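Local coordinates for serine-tRNA ligase (Naegleria fowleri, PDB 6BLJ) that catalyses the ATP-dependent attachment of serine to its cognate tRNA in the cytoplasm, by way of a seryl-adenylate intermediate, at the interface of chains A and B and the interface of chains A and C. Sequence-based numbering; all coordinates share one arbitrary frame. Chains: chain A/B/C, Serine-tRNA ligase.

Contacts 1 and 2 are neighbouring parts of one A–B interface, their C-alpha centres about 7 Å apart. They share A:Pro243 of strand 242-245: contact 1 sets it against helix 220-238 of chain B, contact 2 against the end of strand 216-218 and the glycine after it. Helix 220-238 and strand 242-245 are motif 1, through which class II synthetases dimerise; strands 216-218 and 304-313 join it. In contact 3, helix 263-266 and segment 317-319 of chain A meet residues 317-320 of chain C; its C-alpha centre lies about 31 Å from that of contact 1 and about 34 Å from that of contact 2. It may join dimers or reflect crystal packing.

Contact 1: the interface of chains A and B. Residues chain A 233, 243-245, 309; chain B 217, 222-223, 226.
The backbone N of A:Tyr245 gives a hydrogen bond to the carbonyl O of B:Leu217 at 2.7 Å. B:Leu217 N returns one to A:Tyr245 O at 3.0 Å, and the pair forms an antiparallel bridge between strand 242-245 of one subunit and strand 216-218 of the other. Strand 242-245 and helix 220-238 make up motif 1 of a class II synthetase, the long helix and following strand that build the dimer interface. Beside the bridge, helix 220-238 of chain B presents an apolar face. B:Val222 sits between A:Pro243 and A:Met309, and its branched side chain meets both: CB lies 4.0 Å from A:Pro243 CB, while CG1, anti to the backbone N (chi1 176°), meets the sulphur SD of A:Met309 at 3.9 Å. The unbranched methionine, extended beyond CG, runs alongside the valine, antiparallel to it, and carries its methyl CE to 3.7 Å from B:Leu226 CG. Tip to tip with that leucine comes A:Ile233 from the equivalent helix of chain A; A:Ile233 CD1 lies 3.5 Å from B:Leu226 CD1, tighter than usual van der Waals contact. The isoleucine's other branch, CG2, lies 4.0 Å from B:Arg223 CG, so the arginine offers its aliphatic stem to the helix-helix contact.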
# COMPACT_ATOMS: atom_id res chain seq x y z
N ILE A 233 -1.06 26.33 22.56
CA ILE A 233 -0.52 27.37 21.68
C ILE A 233 -0.14 28.61 22.48
O ILE A 233 0.91 29.22 22.25
CB ILE A 233 -1.54 27.66 20.56
CG1 ILE A 233 -1.54 26.47 19.58
CG2 ILE A 233 -1.23 28.95 19.84
CD1 ILE A 233 -2.79 26.33 18.81
N PRO A 243 3.46 30.31 16.52
CA PRO A 243 2.37 29.42 16.08
C PRO A 243 2.36 29.30 14.56
O PRO A 243 2.55 30.28 13.84
CB PRO A 243 1.10 30.12 16.59
CG PRO A 243 1.57 30.99 17.73
CD PRO A 243 2.96 31.43 17.35
N ILE A 244 2.15 28.08 14.06
CA ILE A 244 2.07 27.86 12.62
C ILE A 244 1.08 26.74 12.33
O ILE A 244 1.21 25.63 12.85
CB ILE A 244 3.46 27.59 11.99
CG1 ILE A 244 3.36 27.39 10.48
CG2 ILE A 244 4.19 26.42 12.66
CD1 ILE A 244 4.75 27.38 9.78
N TYR A 245 0.10 27.03 11.48
CA TYR A 245 -0.90 26.08 11.02
C TYR A 245 -0.50 25.63 9.61
O TYR A 245 -0.13 26.47 8.78
CB TYR A 245 -2.28 26.75 11.02
CG TYR A 245 -3.41 25.99 10.36
CD1 TYR A 245 -4.25 25.15 11.09
CD2 TYR A 245 -3.66 26.14 9.00
CE1 TYR A 245 -5.30 24.45 10.48
CE2 TYR A 245 -4.69 25.44 8.36
CZ TYR A 245 -5.51 24.61 9.11
OH TYR A 245 -6.55 23.95 8.47
N MET A 309 0.66 23.29 14.60
CA MET A 309 -0.70 22.89 14.91
C MET A 309 -1.29 22.19 13.70
O MET A 309 -1.26 22.76 12.60
CB MET A 309 -1.52 24.14 15.26
CG MET A 309 -3.00 23.94 15.42
SD MET A 309 -3.79 25.57 15.53
CE MET A 309 -5.47 25.03 15.87
N LEU B 217 -0.49 29.27 7.88
CA LEU B 217 -0.84 30.45 8.66
C LEU B 217 0.11 30.54 9.85
O LEU B 217 0.50 29.51 10.40
CB LEU B 217 -2.28 30.40 9.18
CG LEU B 217 -3.45 31.07 8.46
CD1 LEU B 217 -4.67 31.04 9.41
CD2 LEU B 217 -3.13 32.49 8.05
N VAL B 222 -3.07 32.65 13.48
CA VAL B 222 -3.37 31.30 13.96
C VAL B 222 -4.19 31.38 15.24
O VAL B 222 -5.20 30.68 15.40
CB VAL B 222 -2.08 30.49 14.20
CG1 VAL B 222 -2.41 29.10 14.80
CG2 VAL B 222 -1.26 30.35 12.92
N ARG B 223 -3.75 32.22 16.18
CA ARG B 223 -4.48 32.36 17.44
C ARG B 223 -5.88 32.91 17.21
O ARG B 223 -6.83 32.52 17.90
CB ARG B 223 -3.67 33.23 18.41
CG ARG B 223 -2.34 32.60 18.78
CD ARG B 223 -1.71 33.28 19.99
NE ARG B 223 -1.46 34.70 19.74
CZ ARG B 223 -2.06 35.69 20.39
NH1 ARG B 223 -2.97 35.42 21.31
NH2 ARG B 223 -1.76 36.95 20.10
N LEU B 226 -8.11 30.01 15.99
CA LEU B 226 -8.60 29.24 17.12
C LEU B 226 -9.65 30.00 17.90
O LEU B 226 -10.66 29.41 18.33
CB LEU B 226 -7.44 28.88 18.07
CG LEU B 226 -7.06 27.42 18.13
CD1 LEU B 226 -6.11 27.23 19.27
CD2 LEU B 226 -8.30 26.57 18.33

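Contact 2: the interface of chains A and B. Residues chain A 242-243, 306; chain B 218-219, 484.
B:Gly219 N donates a hydrogen bond to A:Pro243 O at 2.8 Å. The bond continues the pairing of motif 1 strand 242-245 across the class II dimer, beyond the end of strand 216-218. Proline lacks a backbone N-H but keeps a full carbonyl acceptor, which is the group used here. The glycine has a positive phi of 72°, a conformation that suits a residue without a side chain, and its bare CA lets the sulphur SD of A:Met242 approach to 3.7 Å. A:Met242 starts with CG anti to its backbone N (chi1 167°) and then bends at chi2 and chi3, folding the thioether over the glycine. The methionine lies aslant B:Leu218, its methyl CE 4.1 Å from CD2 of the leucine. That same leucine branch reaches ring carbon CE1 of A:Tyr306 on strand 304-313, 4.2 Å from B:Leu218 CD2, so the methyl meets both a flexible thioether and a rigid aromatic group, each loosely. Farther out, B:Lys484, from the C-terminal end of its chain, runs extended toward the methionine. The two side chains meet tip to tip, with the side-chain amine nitrogen NZ of B:Lys484 4.0 Å from A:Met242 CE.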
# COMPACT_ATOMS: atom_id res chain seq x y z
N MET A 242 6.75 30.39 17.56
CA MET A 242 5.84 30.97 16.58
C MET A 242 4.72 29.99 16.22
O MET A 242 4.98 28.93 15.65
CB MET A 242 6.63 31.36 15.33
CG MET A 242 5.77 31.67 14.14
SD MET A 242 5.10 33.33 14.21
CE MET A 242 6.15 34.10 12.97
N PRO A 243 3.46 30.31 16.52
CA PRO A 243 2.37 29.42 16.08
C PRO A 243 2.36 29.30 14.56
O PRO A 243 2.55 30.28 13.84
CB PRO A 243 1.10 30.12 16.59
CG PRO A 243 1.57 30.99 17.73
CD PRO A 243 2.96 31.43 17.35
N TYR A 306 9.06 27.04 16.33
CA TYR A 306 7.69 26.97 15.82
C TYR A 306 6.81 26.17 16.76
O TYR A 306 7.26 25.17 17.35
CB TYR A 306 7.63 26.35 14.42
CG TYR A 306 8.01 27.31 13.32
CD1 TYR A 306 7.21 28.40 13.01
CD2 TYR A 306 9.17 27.12 12.57
CE1 TYR A 306 7.55 29.30 12.00
CE2 TYR A 306 9.51 28.00 11.54
CZ TYR A 306 8.70 29.08 11.26
OH TYR A 306 9.03 29.95 10.26
N LEU B 218 0.48 31.77 10.23
CA LEU B 218 1.51 31.98 11.25
C LEU B 218 1.09 33.07 12.24
O LEU B 218 0.38 34.01 11.88
CB LEU B 218 2.85 32.40 10.63
CG LEU B 218 3.60 31.42 9.72
CD1 LEU B 218 3.07 31.51 8.31
CD2 LEU B 218 5.07 31.76 9.74
N GLY B 219 1.55 32.92 13.48
CA GLY B 219 1.46 34.01 14.44
C GLY B 219 0.05 34.27 14.94
O GLY B 219 -0.74 33.35 15.18
N LYS B 484 4.15 43.96 10.16
CA LYS B 484 5.59 43.75 10.25
C LYS B 484 6.34 44.26 9.03
O LYS B 484 7.54 44.52 9.12
CB LYS B 484 5.89 42.25 10.41
CG LYS B 484 5.48 41.66 11.75
CD LYS B 484 6.01 40.25 11.86
CE LYS B 484 5.39 39.51 13.03
NZ LYS B 484 5.79 38.07 13.00

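Contact 3: the interface of chains A and C. Residues chain A 262, 265-266, 317-318; chain C 317-318, 320.
The motif 2 loop of the class II catalytic core, which follows strand 304-313 and includes the short 3-10 helix 317-319, packs here against helix 263-266 of another chain and against its own two-fold mate. C:Val317 supplies the central wedge. Its CG1, anti to the backbone N (chi1 173°), points across the boundary to lie 3.5 Å from A:Glu266 CA and 3.6 Å from CG1 of A:Val317, the two valines meeting obliquely. Next to them A:Gly318 CA and C:Gly318 CA are 3.8 Å apart, a closeness that the lack of a side chain permits. A:Glu266 bends at chi2 (-78°), which turns its carboxylate back toward its own chain: OE2 accepts a hydrogen bond from A:Gly318 N at 2.8 Å through the anti lone pair, tying the helix to the motif 2 loop. C:His320 and A:Ser262 are both poorly ordered, so contacts that involve either are tentative. As modelled, the methylene CG of A:Glu266 touches ring carbon CE1 of C:His320 at 3.5 Å, and the imidazole ND1 donates nearly straight along the C=O axis to C:Val317 O, with the acceptor in the ring plane. The same carbonyl is tentatively linked to A:Ser262 O through a water molecule, modelled 3.1 Å from A:Ser262 O and 3.2 Å from C:Val317 O.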
# COMPACT_ATOMS: atom_id res chain seq x y z
N SER A 262 9.80 3.60 4.70
CA SER A 262 8.91 2.60 5.28
C SER A 262 7.63 3.20 5.87
O SER A 262 6.61 2.49 5.98
CB SER A 262 9.62 1.82 6.37
OG SER A 262 9.77 2.62 7.53
N ASP A 265 4.19 2.89 3.75
CA ASP A 265 3.27 1.77 3.72
C ASP A 265 2.53 1.61 5.05
O ASP A 265 1.34 1.30 5.05
CB ASP A 265 4.01 0.49 3.34
CG ASP A 265 4.42 0.49 1.85
OD1 ASP A 265 3.64 1.00 1.00
OD2 ASP A 265 5.49 -0.01 1.52
N GLU A 266 3.21 1.86 6.17
CA GLU A 266 2.62 1.61 7.49
C GLU A 266 1.81 2.79 8.00
O GLU A 266 0.84 2.59 8.74
CB GLU A 266 3.71 1.27 8.51
CG GLU A 266 3.18 0.63 9.83
CD GLU A 266 2.56 1.64 10.81
OE1 GLU A 266 2.95 2.82 10.78
OE2 GLU A 266 1.69 1.26 11.63
N VAL A 317 -1.08 0.65 10.39
CA VAL A 317 -1.18 -0.70 9.82
C VAL A 317 -0.47 -1.72 10.70
O VAL A 317 -0.94 -2.85 10.87
CB VAL A 317 -0.64 -0.72 8.38
CG1 VAL A 317 -0.53 -2.16 7.86
CG2 VAL A 317 -1.60 0.04 7.49
N GLY A 318 0.68 -1.35 11.28
CA GLY A 318 1.38 -2.28 12.15
C GLY A 318 0.71 -2.54 13.50
O GLY A 318 1.14 -3.47 14.20
N VAL C 317 4.45 -5.21 6.33
CA VAL C 317 4.34 -3.77 6.57
C VAL C 317 4.52 -3.47 8.05
O VAL C 317 5.15 -2.46 8.43
CB VAL C 317 2.98 -3.24 6.07
CG1 VAL C 317 2.80 -1.77 6.49
CG2 VAL C 317 2.86 -3.41 4.55
N GLY C 318 3.97 -4.31 8.92
CA GLY C 318 4.15 -4.06 10.33
C GLY C 318 5.57 -4.23 10.83
O GLY C 318 5.87 -3.80 11.95
N HIS C 320 8.59 -3.33 9.15
CA HIS C 320 9.65 -2.49 8.62
C HIS C 320 10.65 -2.17 9.73
O HIS C 320 10.26 -1.89 10.87
CB HIS C 320 9.06 -1.20 8.04
CG HIS C 320 8.34 -0.35 9.05
ND1 HIS C 320 7.03 -0.58 9.42
CD2 HIS C 320 8.75 0.73 9.76
CE1 HIS C 320 6.66 0.32 10.32
NE2 HIS C 320 7.68 1.13 10.54
O HOH W 1 6.25 -0.54 6.16